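PDB 3MPX: FYVE, RhoGEF and PH domain-containing protein 5 from Homo sapiens, which activates the Rho-family GTPase CDC42 by exchanging its bound GDP for GTP, and mediates the CDC42 activation induced by VEGF. Local coordinates for residues 56-61 / 141-146; 77-82 / 121-126; 108-113 / 202-207; 169-174 / 219-224. All blocks are in the same frame, centred on the assembly; numbering follows the deposited sequence.

Contact 1: residues 56-61 / 141-146; sequences LDDMDH and SPRLAA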
loop_
_atom_site.group_PDB
_atom_site.type_symbol
_atom_site.label_atom_id
_atom_site.label_comp_id
_atom_site.label_asym_id
_atom_site.label_seq_id
_atom_site.Cartn_x
_atom_site.Cartn_y
_atom_site.Cartn_z
ATOM N N LEU A 56 -21.873 -16.812 -11.157
ATOM C CA LEU A 56 -21.677 -18.114 -10.496
ATOM C C LEU A 56 -23.008 -18.830 -10.227
ATOM O O LEU A 56 -23.085 -20.035 -10.469
ATOM C CB LEU A 56 -20.817 -18.002 -9.215
ATOM C CG LEU A 56 -19.337 -17.570 -9.369
ATOM C CD1 LEU A 56 -18.664 -17.421 -8.011
ATOM C CD2 LEU A 56 -18.549 -18.534 -10.233
ATOM N N ASP A 57 -24.074 -18.079 -9.826
ATOM C CA ASP A 57 -25.441 -18.602 -9.630
ATOM C C ASP A 57 -25.990 -19.217 -10.929
ATOM O O ASP A 57 -26.682 -20.241 -10.857
ATOM C CB ASP A 57 -26.413 -17.521 -9.124
ATOM C CG ASP A 57 -26.245 -17.065 -7.676
ATOM O OD1 ASP A 57 -25.658 -17.828 -6.865
ATOM O OD2 ASP A 57 -26.717 -15.949 -7.347
ATOM N N ASP A 58 -25.653 -18.616 -12.114
ATOM C CA ASP A 58 -26.067 -19.123 -13.433
ATOM C C ASP A 58 -25.288 -20.392 -13.788
ATOM O O ASP A 58 -25.835 -21.322 -14.398
ATOM C CB ASP A 58 -25.834 -18.073 -14.531
ATOM C CG ASP A 58 -26.722 -16.844 -14.540
ATOM O OD1 ASP A 58 -27.818 -16.899 -13.958
ATOM O OD2 ASP A 58 -26.344 -15.847 -15.194
HETATM N N MSE A 59 -23.997 -20.412 -13.421
HETATM C CA MSE A 59 -23.073 -21.512 -13.711
HETATM C C MSE A 59 -23.368 -22.752 -12.915
HETATM O O MSE A 59 -22.883 -23.827 -13.272
HETATM C CB MSE A 59 -21.629 -21.095 -13.498
HETATM C CG MSE A 59 -21.158 -20.054 -14.474
HETATM SE SE MSE A 59 -19.461 -19.353 -13.859
HETATM C CE MSE A 59 -19.926 -17.650 -13.872
ATOM N N ASP A 60 -24.179 -22.630 -11.852
ATOM C CA ASP A 60 -24.579 -23.794 -11.070
ATOM C C ASP A 60 -25.296 -24.811 -11.975
ATOM O O ASP A 60 -25.027 -26.006 -11.870
ATOM C CB ASP A 60 -25.461 -23.372 -9.893
ATOM C CG ASP A 60 -24.703 -22.688 -8.768
ATOM O OD1 ASP A 60 -23.622 -23.195 -8.382
ATOM O OD2 ASP A 60 -25.219 -21.683 -8.232
ATOM N N HIS A 61 -26.111 -24.306 -12.937
ATOM C CA HIS A 61 -26.896 -25.053 -13.931
ATOM C C HIS A 61 -26.142 -25.390 -15.244
ATOM O O HIS A 61 -26.741 -26.025 -16.114
ATOM C CB HIS A 61 -28.180 -24.282 -14.274
ATOM C CG HIS A 61 -28.873 -23.708 -13.084
ATOM N ND1 HIS A 61 -28.958 -22.340 -12.893
ATOM C CD2 HIS A 61 -29.445 -24.336 -12.031
ATOM C CE1 HIS A 61 -29.594 -22.178 -11.746
ATOM N NE2 HIS A 61 -29.908 -23.353 -11.191
ATOM N N SER A 141 -14.940 -19.774 -19.376
ATOM C CA SER A 141 -16.244 -19.478 -18.801
ATOM C C SER A 141 -16.763 -18.133 -19.328
ATOM O O SER A 141 -16.595 -17.108 -18.660
ATOM C CB SER A 141 -16.181 -19.491 -17.274
ATOM O OG SER A 141 -17.374 -19.000 -16.684
ATOM N N PRO A 142 -17.428 -18.126 -20.507
ATOM C CA PRO A 142 -17.978 -16.870 -21.043
ATOM C C PRO A 142 -18.756 -16.036 -20.013
ATOM O O PRO A 142 -18.510 -14.848 -19.924
ATOM C CB PRO A 142 -18.866 -17.349 -22.199
ATOM C CG PRO A 142 -18.208 -18.596 -22.673
ATOM C CD PRO A 142 -17.704 -19.258 -21.421
ATOM N N ARG A 143 -19.626 -16.660 -19.203
ATOM C CA ARG A 143 -20.416 -16.011 -18.143
ATOM C C ARG A 143 -19.517 -15.341 -17.067
ATOM O O ARG A 143 -19.779 -14.195 -16.684
ATOM C CB ARG A 143 -21.369 -17.042 -17.498
ATOM C CG ARG A 143 -22.405 -16.478 -16.535
ATOM C CD ARG A 143 -23.498 -15.683 -17.230
ATOM N NE ARG A 143 -24.105 -14.690 -16.346
ATOM C CZ ARG A 143 -23.523 -13.545 -15.993
ATOM N NH1 ARG A 143 -22.298 -13.259 -16.411
ATOM N NH2 ARG A 143 -24.144 -12.701 -15.181
ATOM N N LEU A 144 -18.486 -16.056 -16.563
ATOM C CA LEU A 144 -17.588 -15.471 -15.577
ATOM C C LEU A 144 -16.728 -14.384 -16.252
ATOM O O LEU A 144 -16.530 -13.311 -15.658
ATOM C CB LEU A 144 -16.717 -16.532 -14.884
ATOM C CG LEU A 144 -15.957 -16.059 -13.625
ATOM C CD1 LEU A 144 -16.871 -15.937 -12.444
ATOM C CD2 LEU A 144 -14.822 -17.001 -13.283
ATOM N N ALA A 145 -16.286 -14.628 -17.517
ATOM C CA ALA A 145 -15.518 -13.643 -18.263
ATOM C C ALA A 145 -16.334 -12.365 -18.441
ATOM O O ALA A 145 -15.827 -11.296 -18.141
ATOM C CB ALA A 145 -15.082 -14.201 -19.598
ATOM N N ALA A 146 -17.622 -12.489 -18.791
ATOM C CA ALA A 146 -18.571 -11.387 -18.963
ATOM C C ALA A 146 -18.713 -10.595 -17.676
ATOM O O ALA A 146 -18.848 -9.377 -17.749
ATOM C CB ALA A 146 -19.933 -11.920 -19.395
#

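Contact 2: residues 77-82 / 121-126; sequences SELPAI and ATHILQ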
loop_
_atom_site.group_PDB
_atom_site.type_symbol
_atom_site.label_atom_id
_atom_site.label_comp_id
_atom_site.label_asym_id
_atom_site.label_seq_id
_atom_site.Cartn_x
_atom_site.Cartn_y
_atom_site.Cartn_z
ATOM N N SER A 77 -17.055 -14.067 -0.219
ATOM C CA SER A 77 -17.982 -13.816 0.894
ATOM C C SER A 77 -17.447 -12.782 1.889
ATOM O O SER A 77 -18.222 -12.144 2.608
ATOM C CB SER A 77 -18.340 -15.112 1.609
ATOM O OG SER A 77 -17.242 -15.573 2.372
ATOM N N GLU A 78 -16.124 -12.617 1.909
ATOM C CA GLU A 78 -15.398 -11.705 2.770
ATOM C C GLU A 78 -15.622 -10.239 2.425
ATOM O O GLU A 78 -15.624 -9.404 3.330
ATOM C CB GLU A 78 -13.908 -12.047 2.726
ATOM C CG GLU A 78 -13.567 -13.381 3.380
ATOM C CD GLU A 78 -14.205 -13.636 4.739
ATOM O OE1 GLU A 78 -14.723 -14.759 4.948
ATOM O OE2 GLU A 78 -14.206 -12.713 5.586
ATOM N N LEU A 79 -15.856 -9.927 1.132
ATOM C CA LEU A 79 -16.051 -8.557 0.648
ATOM C C LEU A 79 -17.221 -7.852 1.332
ATOM O O LEU A 79 -16.948 -6.798 1.905
ATOM C CB LEU A 79 -16.149 -8.463 -0.884
ATOM C CG LEU A 79 -14.977 -9.041 -1.717
ATOM C CD1 LEU A 79 -15.190 -8.760 -3.200
ATOM C CD2 LEU A 79 -13.615 -8.482 -1.274
ATOM N N PRO A 80 -18.471 -8.420 1.387
ATOM C CA PRO A 80 -19.575 -7.738 2.116
ATOM C C PRO A 80 -19.318 -7.544 3.622
ATOM O O PRO A 80 -19.673 -6.500 4.186
ATOM C CB PRO A 80 -20.775 -8.654 1.884
ATOM C CG PRO A 80 -20.435 -9.479 0.725
ATOM C CD PRO A 80 -18.960 -9.663 0.747
ATOM N N ALA A 81 -18.665 -8.535 4.260
ATOM C CA ALA A 81 -18.300 -8.503 5.671
ATOM C C ALA A 81 -17.326 -7.367 5.940
ATOM O O ALA A 81 -17.407 -6.741 6.999
ATOM C CB ALA A 81 -17.667 -9.826 6.078
ATOM N N ILE A 82 -16.388 -7.121 4.993
ATOM C CA ILE A 82 -15.398 -6.045 5.095
ATOM C C ILE A 82 -16.099 -4.719 4.878
ATOM O O ILE A 82 -15.929 -3.822 5.689
ATOM C CB ILE A 82 -14.165 -6.254 4.171
ATOM C CG1 ILE A 82 -13.305 -7.432 4.669
ATOM C CG2 ILE A 82 -13.309 -4.973 4.046
ATOM C CD1 ILE A 82 -12.614 -8.280 3.549
ATOM N N ALA A 121 -8.074 -10.833 7.797
ATOM C CA ALA A 121 -7.138 -11.945 7.962
ATOM C C ALA A 121 -7.559 -13.147 7.119
ATOM O O ALA A 121 -6.728 -13.753 6.444
ATOM C CB ALA A 121 -7.084 -12.340 9.421
ATOM N N THR A 122 -8.868 -13.458 7.139
ATOM C CA THR A 122 -9.497 -14.546 6.399
ATOM C C THR A 122 -9.425 -14.269 4.891
ATOM O O THR A 122 -9.177 -15.195 4.123
ATOM C CB THR A 122 -10.923 -14.719 6.934
ATOM O OG1 THR A 122 -10.826 -15.262 8.245
ATOM C CG2 THR A 122 -11.762 -15.633 6.099
ATOM N N HIS A 123 -9.628 -12.993 4.480
ATOM C CA HIS A 123 -9.579 -12.575 3.080
ATOM C C HIS A 123 -8.178 -12.737 2.535
ATOM O O HIS A 123 -8.007 -13.342 1.486
ATOM C CB HIS A 123 -10.064 -11.133 2.913
ATOM C CG HIS A 123 -10.053 -10.642 1.491
ATOM N ND1 HIS A 123 -9.487 -9.416 1.149
ATOM C CD2 HIS A 123 -10.556 -11.215 0.373
ATOM C CE1 HIS A 123 -9.668 -9.288 -0.152
ATOM N NE2 HIS A 123 -10.300 -10.348 -0.664
ATOM N N ILE A 124 -7.177 -12.246 3.288
ATOM C CA ILE A 124 -5.745 -12.316 2.993
ATOM C C ILE A 124 -5.318 -13.782 2.794
ATOM O O ILE A 124 -4.665 -14.074 1.799
ATOM C CB ILE A 124 -4.982 -11.640 4.171
ATOM C CG1 ILE A 124 -4.908 -10.103 3.986
ATOM C CG2 ILE A 124 -3.597 -12.248 4.374
ATOM C CD1 ILE A 124 -4.631 -9.317 5.232
ATOM N N LEU A 125 -5.724 -14.693 3.722
ATOM C CA LEU A 125 -5.387 -16.119 3.727
ATOM C C LEU A 125 -5.796 -16.865 2.468
ATOM O O LEU A 125 -5.102 -17.809 2.086
ATOM C CB LEU A 125 -5.975 -16.851 4.962
ATOM C CG LEU A 125 -5.317 -16.578 6.325
ATOM C CD1 LEU A 125 -6.149 -17.075 7.409
ATOM C CD2 LEU A 125 -3.932 -17.155 6.431
ATOM N N GLN A 126 -6.903 -16.463 1.828
ATOM C CA GLN A 126 -7.376 -17.127 0.598
ATOM C C GLN A 126 -7.312 -16.222 -0.663
ATOM O O GLN A 126 -7.660 -16.671 -1.760
ATOM C CB GLN A 126 -8.783 -17.726 0.791
ATOM C CG GLN A 126 -9.828 -16.730 1.246
ATOM C CD GLN A 126 -10.955 -17.413 1.965
ATOM O OE1 GLN A 126 -11.671 -18.274 1.418
ATOM N NE2 GLN A 126 -11.171 -16.993 3.191
#

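Contact 3: residues 108-113 / 202-207; sequences DVFLAR and SLISKV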
loop_
_atom_site.group_PDB
_atom_site.type_symbol
_atom_site.label_atom_id
_atom_site.label_comp_id
_atom_site.label_asym_id
_atom_site.label_seq_id
_atom_site.Cartn_x
_atom_site.Cartn_y
_atom_site.Cartn_z
ATOM N N ASP A 108 -9.629 3.561 19.982
ATOM C CA ASP A 108 -10.558 2.562 20.544
ATOM C C ASP A 108 -11.623 2.042 19.543
ATOM O O ASP A 108 -12.210 0.984 19.776
ATOM C CB ASP A 108 -11.237 3.100 21.808
ATOM C CG ASP A 108 -12.186 4.228 21.529
ATOM O OD1 ASP A 108 -11.716 5.384 21.408
ATOM O OD2 ASP A 108 -13.393 3.960 21.404
ATOM N N VAL A 109 -11.857 2.770 18.448
ATOM C CA VAL A 109 -12.746 2.349 17.369
ATOM C C VAL A 109 -12.157 1.077 16.716
ATOM O O VAL A 109 -12.917 0.196 16.321
ATOM C CB VAL A 109 -12.929 3.477 16.326
ATOM C CG1 VAL A 109 -13.569 2.970 15.028
ATOM C CG2 VAL A 109 -13.699 4.662 16.914
ATOM N N PHE A 110 -10.820 0.976 16.617
ATOM C CA PHE A 110 -10.188 -0.203 16.034
ATOM C C PHE A 110 -10.240 -1.398 17.007
ATOM O O PHE A 110 -10.653 -2.485 16.610
ATOM C CB PHE A 110 -8.758 0.105 15.559
ATOM C CG PHE A 110 -8.683 1.194 14.514
ATOM C CD1 PHE A 110 -8.711 0.886 13.162
ATOM C CD2 PHE A 110 -8.566 2.534 14.883
ATOM C CE1 PHE A 110 -8.631 1.896 12.193
ATOM C CE2 PHE A 110 -8.475 3.542 13.913
ATOM C CZ PHE A 110 -8.520 3.214 12.576
ATOM N N LEU A 111 -9.870 -1.170 18.273
ATOM C CA LEU A 111 -9.869 -2.129 19.390
ATOM C C LEU A 111 -11.216 -2.835 19.560
ATOM O O LEU A 111 -11.269 -4.040 19.851
ATOM C CB LEU A 111 -9.579 -1.390 20.709
ATOM C CG LEU A 111 -8.235 -0.718 20.910
ATOM C CD1 LEU A 111 -8.230 -0.001 22.232
ATOM C CD2 LEU A 111 -7.086 -1.722 20.890
ATOM N N ALA A 112 -12.301 -2.066 19.425
ATOM C CA ALA A 112 -13.669 -2.552 19.573
ATOM C C ALA A 112 -14.031 -3.586 18.480
ATOM O O ALA A 112 -14.953 -4.390 18.666
ATOM C CB ALA A 112 -14.624 -1.369 19.508
ATOM N N ARG A 113 -13.282 -3.547 17.349
ATOM C CA ARG A 113 -13.496 -4.322 16.149
ATOM C C ARG A 113 -12.396 -5.385 15.905
ATOM O O ARG A 113 -11.843 -5.475 14.811
ATOM C CB ARG A 113 -13.647 -3.354 14.962
ATOM C CG ARG A 113 -14.969 -2.610 14.996
ATOM C CD ARG A 113 -14.910 -1.207 14.433
ATOM N NE ARG A 113 -16.233 -0.562 14.397
ATOM C CZ ARG A 113 -16.725 0.214 15.363
ATOM N NH1 ARG A 113 -17.931 0.744 15.246
ATOM N NH2 ARG A 113 -16.016 0.455 16.458
ATOM N N SER A 202 -1.074 -3.018 17.250
ATOM C CA SER A 202 -0.686 -4.415 17.370
ATOM C C SER A 202 -1.797 -5.317 16.804
ATOM O O SER A 202 -1.498 -6.347 16.175
ATOM C CB SER A 202 -0.326 -4.756 18.813
ATOM O OG SER A 202 -1.490 -4.884 19.603
ATOM N N LEU A 203 -3.065 -4.878 16.972
ATOM C CA LEU A 203 -4.264 -5.551 16.472
ATOM C C LEU A 203 -4.177 -5.621 14.944
ATOM O O LEU A 203 -4.428 -6.676 14.380
ATOM C CB LEU A 203 -5.541 -4.790 16.950
ATOM C CG LEU A 203 -6.932 -5.374 16.612
ATOM C CD1 LEU A 203 -7.953 -5.047 17.686
ATOM C CD2 LEU A 203 -7.469 -4.813 15.295
ATOM N N ILE A 204 -3.808 -4.515 14.284
ATOM C CA ILE A 204 -3.692 -4.440 12.821
ATOM C C ILE A 204 -2.455 -5.185 12.363
ATOM O O ILE A 204 -2.490 -5.787 11.290
ATOM C CB ILE A 204 -3.715 -2.962 12.318
ATOM C CG1 ILE A 204 -5.123 -2.354 12.459
ATOM C CG2 ILE A 204 -3.214 -2.813 10.867
ATOM C CD1 ILE A 204 -5.094 -0.848 12.657
ATOM N N SER A 205 -1.360 -5.151 13.163
ATOM C CA SER A 205 -0.116 -5.830 12.793
ATOM C C SER A 205 -0.321 -7.321 12.805
ATOM O O SER A 205 0.265 -7.983 11.977
ATOM C CB SER A 205 1.053 -5.417 13.677
ATOM O OG SER A 205 1.089 -6.142 14.897
ATOM N N LYS A 206 -1.221 -7.841 13.681
ATOM C CA LYS A 206 -1.593 -9.256 13.755
ATOM C C LYS A 206 -2.228 -9.648 12.410
ATOM O O LYS A 206 -1.909 -10.712 11.869
ATOM C CB LYS A 206 -2.582 -9.501 14.907
ATOM C CG LYS A 206 -1.980 -10.151 16.167
ATOM C CD LYS A 206 -2.101 -9.292 17.456
ATOM C CE LYS A 206 -3.516 -9.010 17.971
ATOM N NZ LYS A 206 -3.553 -8.018 19.101
ATOM N N VAL A 207 -3.040 -8.736 11.831
ATOM C CA VAL A 207 -3.713 -8.933 10.542
ATOM C C VAL A 207 -2.744 -8.789 9.354
ATOM O O VAL A 207 -2.769 -9.649 8.482
ATOM C CB VAL A 207 -4.971 -8.034 10.368
ATOM C CG1 VAL A 207 -5.775 -8.447 9.139
ATOM C CG2 VAL A 207 -5.860 -8.073 11.604
#

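Contact 4: residues 169-174 / 219-224; sequences VVQRLF and ENLQKL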
loop_
_atom_site.group_PDB
_atom_site.type_symbol
_atom_site.label_atom_id
_atom_site.label_comp_id
_atom_site.label_asym_id
_atom_site.label_seq_id
_atom_site.Cartn_x
_atom_site.Cartn_y
_atom_site.Cartn_z
ATOM N N VAL A 169 -8.083 -3.241 -1.348
ATOM C CA VAL A 169 -8.816 -3.667 -0.152
ATOM C C VAL A 169 -7.807 -3.866 1.000
ATOM O O VAL A 169 -7.919 -3.192 2.016
ATOM C CB VAL A 169 -9.671 -4.938 -0.441
ATOM C CG1 VAL A 169 -10.172 -5.624 0.835
ATOM C CG2 VAL A 169 -10.832 -4.608 -1.375
ATOM N N VAL A 170 -6.797 -4.744 0.805
ATOM C CA VAL A 170 -5.738 -5.125 1.757
ATOM C C VAL A 170 -4.770 -3.950 2.074
ATOM O O VAL A 170 -4.084 -3.966 3.094
ATOM C CB VAL A 170 -4.972 -6.347 1.168
ATOM C CG1 VAL A 170 -3.919 -6.904 2.131
ATOM C CG2 VAL A 170 -5.931 -7.437 0.723
ATOM N N GLN A 171 -4.678 -2.981 1.177
ATOM C CA GLN A 171 -3.785 -1.838 1.310
ATOM C C GLN A 171 -4.211 -0.880 2.472
ATOM O O GLN A 171 -3.342 -0.310 3.146
ATOM C CB GLN A 171 -3.691 -1.136 -0.058
ATOM C CG GLN A 171 -3.188 0.290 -0.066
ATOM C CD GLN A 171 -3.351 0.872 -1.435
ATOM O OE1 GLN A 171 -2.415 0.887 -2.215
ATOM N NE2 GLN A 171 -4.555 1.318 -1.771
ATOM N N ARG A 172 -5.532 -0.754 2.736
ATOM C CA ARG A 172 -6.042 0.093 3.821
ATOM C C ARG A 172 -5.399 -0.246 5.170
ATOM O O ARG A 172 -5.207 0.648 6.005
ATOM C CB ARG A 172 -7.561 -0.058 3.945
ATOM C CG ARG A 172 -8.238 1.008 4.812
ATOM C CD ARG A 172 -8.035 2.436 4.309
ATOM N NE ARG A 172 -8.628 3.394 5.236
ATOM C CZ ARG A 172 -8.169 4.614 5.463
ATOM N NH1 ARG A 172 -8.791 5.412 6.314
ATOM N NH2 ARG A 172 -7.076 5.048 4.843
ATOM N N LEU A 173 -5.098 -1.548 5.382
ATOM C CA LEU A 173 -4.476 -2.056 6.590
ATOM C C LEU A 173 -3.084 -1.453 6.813
ATOM O O LEU A 173 -2.775 -1.072 7.935
ATOM C CB LEU A 173 -4.435 -3.594 6.554
ATOM C CG LEU A 173 -5.797 -4.328 6.464
ATOM C CD1 LEU A 173 -5.600 -5.828 6.397
ATOM C CD2 LEU A 173 -6.739 -3.956 7.636
ATOM N N PHE A 174 -2.273 -1.306 5.744
ATOM C CA PHE A 174 -0.934 -0.697 5.832
ATOM C C PHE A 174 -1.044 0.847 6.044
ATOM O O PHE A 174 -0.182 1.452 6.689
ATOM C CB PHE A 174 -0.072 -1.069 4.609
ATOM C CG PHE A 174 0.079 -2.566 4.397
ATOM C CD1 PHE A 174 0.846 -3.339 5.266
ATOM C CD2 PHE A 174 -0.521 -3.198 3.311
ATOM C CE1 PHE A 174 0.980 -4.723 5.073
ATOM C CE2 PHE A 174 -0.382 -4.588 3.121
ATOM C CZ PHE A 174 0.361 -5.341 4.012
ATOM N N GLU A 219 4.320 -8.204 0.876
ATOM C CA GLU A 219 5.568 -7.522 1.271
ATOM C C GLU A 219 5.792 -6.275 0.431
ATOM O O GLU A 219 6.094 -5.217 0.981
ATOM C CB GLU A 219 6.787 -8.460 1.209
ATOM N N ASN A 220 5.553 -6.383 -0.888
ATOM C CA ASN A 220 5.666 -5.266 -1.825
ATOM C C ASN A 220 4.617 -4.181 -1.574
ATOM O O ASN A 220 4.967 -2.990 -1.611
ATOM C CB ASN A 220 5.607 -5.727 -3.276
ATOM C CG ASN A 220 6.339 -4.760 -4.159
ATOM O OD1 ASN A 220 7.574 -4.676 -4.120
ATOM N ND2 ASN A 220 5.597 -3.938 -4.887
ATOM N N LEU A 221 3.344 -4.591 -1.309
ATOM C CA LEU A 221 2.246 -3.672 -1.012
ATOM C C LEU A 221 2.616 -2.820 0.202
ATOM O O LEU A 221 2.395 -1.609 0.190
ATOM C CB LEU A 221 0.910 -4.427 -0.774
ATOM C CG LEU A 221 -0.352 -3.560 -0.523
ATOM C CD1 LEU A 221 -0.552 -2.516 -1.624
ATOM C CD2 LEU A 221 -1.602 -4.416 -0.413
ATOM N N GLN A 222 3.238 -3.449 1.213
ATOM C CA GLN A 222 3.700 -2.774 2.412
ATOM C C GLN A 222 4.801 -1.772 2.068
ATOM O O GLN A 222 4.650 -0.607 2.426
ATOM C CB GLN A 222 4.165 -3.790 3.478
ATOM C CG GLN A 222 4.856 -3.150 4.686
ATOM C CD GLN A 222 4.887 -4.063 5.871
ATOM O OE1 GLN A 222 4.256 -3.811 6.904
ATOM N NE2 GLN A 222 5.644 -5.124 5.759
ATOM N N LYS A 223 5.879 -2.203 1.358
ATOM C CA LYS A 223 6.983 -1.304 0.982
ATOM C C LYS A 223 6.464 -0.035 0.325
ATOM O O LYS A 223 6.780 1.055 0.804
ATOM C CB LYS A 223 8.021 -1.991 0.071
ATOM C CG LYS A 223 9.007 -2.888 0.815
ATOM C CD LYS A 223 9.826 -3.789 -0.118
ATOM C CE LYS A 223 9.169 -5.103 -0.487
ATOM N NZ LYS A 223 9.665 -5.631 -1.791
ATOM N N LEU A 224 5.577 -0.184 -0.693
ATOM C CA LEU A 224 5.015 0.930 -1.454
ATOM C C LEU A 224 4.106 1.820 -0.611
ATOM O O LEU A 224 4.096 3.041 -0.844
ATOM C CB LEU A 224 4.311 0.462 -2.739
ATOM C CG LEU A 224 5.104 -0.496 -3.704
ATOM C CD1 LEU A 224 4.357 -0.695 -5.023
ATOM C CD2 LEU A 224 6.563 -0.040 -3.955
#

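Contact 1: residues 56-61 / 141-146
L56 and L144 meet at one far end of the DH (Dbl-homology) helical bundle, where the last turns of helix 21-59 lie beside the first turn of helix 142-152. The junction illustrates how a methyl contact, a charged pair and a helix cap can share one small interface. Along the first segment, L56 comes first: its CD2 meets CD1 of L144 at 3.8 Å, the two side chains running at a slant, and L56 also rests on L72 and R73 of helix 66-98. D58, which is exposed, follows with a salt bridge, R143 NE to D58 OD2, 2.8 Å long and with an N-H...O angle of 157°. OD2 offers its anti lone pair and lies at the guanidinium edge, but the carboxylate is turned 48° from the guanidinium plane, and the grip is through one oxygen rather than two. M59, a selenomethionine, buries the most surface against the other segment. Its CE lies 3.8 Å from R143 CG and 3.5 Å from L144 CB, while SE approaches S141 OG. With OG anti to the backbone N (chi1 171°), S141 N-caps helix 142-152, its OG accepting from L144 N at 3.1 Å.

Contact 2: residues 77-82 / 121-126
H123 meets E78, L79 and I82 where helix 66-98 passes helix 117-138 inside the DH helical bundle, a worked case of antiparallel helices packed around a histidine and a glutamate. The axes of the two short segments come within 9.8 Å, with their directions 153° apart. In the dense part, CG stands anti to the backbone N of H123 (chi1 -179°), which turns the ring toward L79 and I82. I82 CD1 lies 3.9 Å from H123 CB and L79 CD2 is 3.9 Å from H123 NE2, while E78 CB sits 4.0 Å from H123 CB. The polar end of the ring is also held, for NE2 pairs with the hydroxyl of Y130, and F127 makes an edge-to-face contact with the imidazole. The buried E78 belongs to this packed part too: its side chain bends at the second torsion and crosses T122 at about a right angle, so that its carboxylate lies against T122 CG2 while OE2 pairs with H119 ND1. Cutting E78 back to an alanine would probably leave H119 ND1 without that mate and open a gap beside the T122 methyl.

The loose margin lies at Q126, which like T122 is partly exposed. Its NE2 comes only within 4.3 Å of E78 CG, because the amide folds back along its own helix, NE2 donating to T122 O at 2.8 Å from above the carbonyl plane. Around this pair, helix 21-59 packs on L79 and I82, helix 162-184 lies against L79 and H123, and helix 192-214 touches A121 and I124.

Contact 3: residues 108-113 / 202-207
F110 and L111, in the short, weakly bonded helix 108-111 of the DH domain, pack on L203 and I204 of the long helix 192-214, an example of how a connecting turn is laid onto a bundle by apolar contact. F110 and I204 meet at a slant, with F110 CD1 4.0 Å from I204 CD1; the same phenyl ring makes an edge-to-face contact with Y176 of helix 162-184. L203 works differently, for it packs largely against main chain. Its CG stands anti to the backbone N (chi1 -176°), which carries the branch across to the turn: CD1 lies 3.9 Å from F110 O and equally far from L111 CA, and CD2 comes within 4.5 Å of R113 O. F117 of the following helix also touches both F110 and L203.

Several polar groups bond within their own segment. F110 O, although a methyl leans on it, accepts from R113 N at 2.9 Å. R113 turns its guanidinium back to V109 O, with NH2 at 3.1 Å in the carbonyl plane and on a lone pair. D108, by contrast, ties the turn to helix 66-98 by charge, through a salt bridge to R96. Between the two segments themselves the attraction is dispersion and the exclusion of water, and their fit rests on shape rather than on directional bonds.

Contact 4: residues 169-174 / 219-224
F174 sets its CG anti to the carbonyl carbon (chi1 -57°) and L221 sets its own anti to the backbone N (chi1 -177°), two choices that aim the ring and the isobutyl group at each other between helix 162-184 and helix 218-230. The axes of the two short segments approach to 9.6 Å, crossing at -53°, and the pair joins the DH bundle to the helix that leads on toward the PH domain. The F174 ring is met in two distinct ways. Q222 CB stands over one face, 4.0 Å from the centroid of the F174 ring, a CH-pi contact displaced toward the rim; beyond CB the Q222 chain is extended, with its amide lying near the same ring. L221 instead comes in at the ring edge, its CD2 3.7 Å from F174 CE2.

L221 then spreads its two methyls over the neighbouring turn: CD1 lies 3.8 Å from Q171 CB, and CD2 lies 3.7 Å from Q171 N and 4.2 Å from V170 CB. L238, in a loop further along the chain, touches both Q171 and L221. Replacing F174 by an alanine would probably leave Q222 CB without the face beneath it and L221 without its edge, with a gap opened between the two helices. On the far side of helix 218-230, K223 NZ approaches N220 OD1 at 3.3 Å. The two faces thus differ in chemistry: toward the bundle the helix is held by apolar and CH-pi packing, while its attachment on the PH-domain side includes a hydrogen bond from the F244 backbone to that N220 oxygen.

Contacts 2, 3 and 4 form one continuous interior: I124 of contact 2 lies against V170 and L173 of contact 4, and V207 of contact 3 touches both of the others. Contact 1 stands apart, its centre about 32 Å from that of the chain, against about 3 Å for contact 4. All four are largely buried, yet only contact 1 carries a salt bridge across its segments; contact 2 mixes apolar packing with a buried glutamate and histidine, while contacts 3 and 4 are mainly apolar, with a CH-pi contact in 4. Contact 2 is nested within contact 1; no helix serves two contacts. Contact 4 alone reaches helix 218-230, whose N220 bonds strand 244-254.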